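Local coordinates for Hcp protein (Burkholderia pseudomallei K96243, PDB 3WX6) that assembles into hexameric rings and probably serves as a building block of the tube expelled by the type VI secretion system, at residues L73-G77 and K78-M82. Sequence-based numbering, arbitrary orientation.
Sequences LQALG and KREMM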
# COMPACT_ATOMS: atom_id res chain seq x y z
N LEU A 73 -17.05 -26.42 -2.26
CA LEU A 73 -16.46 -26.28 -3.59
C LEU A 73 -17.30 -26.99 -4.65
O LEU A 73 -17.36 -26.55 -5.80
CB LEU A 73 -15.02 -26.82 -3.60
CG LEU A 73 -14.09 -26.44 -4.77
CD1 LEU A 73 -13.69 -24.98 -4.68
CD2 LEU A 73 -12.86 -27.32 -4.80
N GLN A 74 -17.94 -28.10 -4.27
CA GLN A 74 -18.90 -28.78 -5.14
C GLN A 74 -20.18 -27.97 -5.31
O GLN A 74 -20.74 -27.90 -6.40
CB GLN A 74 -19.23 -30.17 -4.59
CG GLN A 74 -20.28 -30.93 -5.39
CD GLN A 74 -20.47 -32.36 -4.92
OE1 GLN A 74 -19.50 -33.06 -4.63
NE2 GLN A 74 -21.73 -32.80 -4.85
N ALA A 75 -20.63 -27.36 -4.22
CA ALA A 75 -21.83 -26.55 -4.26
C ALA A 75 -21.63 -25.36 -5.18
O ALA A 75 -22.52 -24.99 -5.94
CB ALA A 75 -22.20 -26.08 -2.86
N LEU A 76 -20.43 -24.79 -5.11
CA LEU A 76 -20.08 -23.62 -5.90
C LEU A 76 -20.10 -23.92 -7.40
O LEU A 76 -20.58 -23.11 -8.19
CB LEU A 76 -18.70 -23.10 -5.48
CG LEU A 76 -17.93 -22.19 -6.44
CD1 LEU A 76 -18.64 -20.86 -6.62
CD2 LEU A 76 -16.50 -21.99 -5.95
N GLY A 77 -19.59 -25.09 -7.79
CA GLY A 77 -19.57 -25.47 -9.19
C GLY A 77 -20.89 -26.00 -9.70
O GLY A 77 -21.20 -25.84 -10.88
N LYS A 78 -21.67 -26.63 -8.82
CA LYS A 78 -22.96 -27.20 -9.21
C LYS A 78 -24.14 -26.26 -8.99
O LYS A 78 -25.28 -26.63 -9.28
CB LYS A 78 -23.22 -28.51 -8.48
CG LYS A 78 -22.35 -29.69 -8.93
CD LYS A 78 -22.94 -31.02 -8.45
CE LYS A 78 -22.15 -32.21 -8.96
NZ LYS A 78 -22.35 -32.47 -10.41
N ARG A 79 -23.87 -25.05 -8.49
CA ARG A 79 -24.92 -24.08 -8.19
C ARG A 79 -25.95 -24.68 -7.21
O ARG A 79 -27.15 -24.46 -7.36
CB ARG A 79 -25.62 -23.61 -9.47
CG ARG A 79 -24.79 -22.64 -10.32
CD ARG A 79 -25.57 -22.09 -11.51
NE ARG A 79 -26.60 -21.14 -11.10
CZ ARG A 79 -26.38 -19.85 -10.85
NH1 ARG A 79 -25.16 -19.35 -10.96
NH2 ARG A 79 -27.38 -19.06 -10.48
N GLU A 80 -25.46 -25.43 -6.23
CA GLU A 80 -26.30 -26.04 -5.20
C GLU A 80 -26.78 -25.00 -4.19
O GLU A 80 -25.98 -24.24 -3.64
CB GLU A 80 -25.52 -27.15 -4.46
CG GLU A 80 -26.25 -27.79 -3.28
CD GLU A 80 -25.36 -28.72 -2.47
OE1 GLU A 80 -25.84 -29.30 -1.47
OE2 GLU A 80 -24.21 -28.96 -2.88
N MSE A 81 -28.09 -24.97 -3.95
CA MSE A 81 -28.65 -24.03 -2.99
C MSE A 81 -28.41 -24.50 -1.56
O MSE A 81 -28.56 -25.69 -1.26
CB MSE A 81 -30.16 -23.83 -3.22
CG MSE A 81 -30.63 -22.38 -3.24
SE MSE A 81 -30.08 -21.42 -4.85
CE MSE A 81 -30.80 -19.65 -4.44
N MSE A 82 -28.03 -23.57 -0.70
CA MSE A 82 -27.96 -23.86 0.72
C MSE A 82 -29.37 -23.92 1.28
O MSE A 82 -30.14 -22.97 1.12
CB MSE A 82 -27.15 -22.79 1.45
CG MSE A 82 -25.76 -22.57 0.90
SE MSE A 82 -24.57 -24.09 1.14
CE MSE A 82 -24.89 -24.96 -0.57
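Lys78, Ala75 and Gln74 carry most of this local contact, where helix 69-78 ends. Lys78 N donates to Gln74 O at 2.9 Å, an i to i-4 helical bond. CG of Lys78 is anti to its own carbonyl carbon (chi1 -71°), which lays CB, CG and CD along Gln74 before the chain bends away at chi4: Lys78 CB lies 3.3 Å from Gln74 O, and Lys78 CD passes 4.1 Å from Gln74 CG as the two side chains cross. Gln74 OE1 accepts a hydrogen bond from Ala163 N of a neighbouring subunit.

Ala75 serves the turn twice. Its O accepts Glu80 N at 3.0 Å, on a lone pair in the carbonyl plane, while its CB meets Glu80 OE2 at 3.5 Å and the selenomethionine methyl, Met82 CE, at 3.7 Å. The extended Glu80 side chain sends OE1 to the backbone N of Thr13 and Gln14, tying the turn to the loop after strand 8-11.

Arg79, with phi 56°, reverses the chain. Although the companion Arg79 N to Leu76 O separation is a long 3.8 Å, that left-handed residue and the six-to-one bond Glu80 N to Ala75 O indicate a Schellman-type C-cap joining helix 69-78 to strand 82-87.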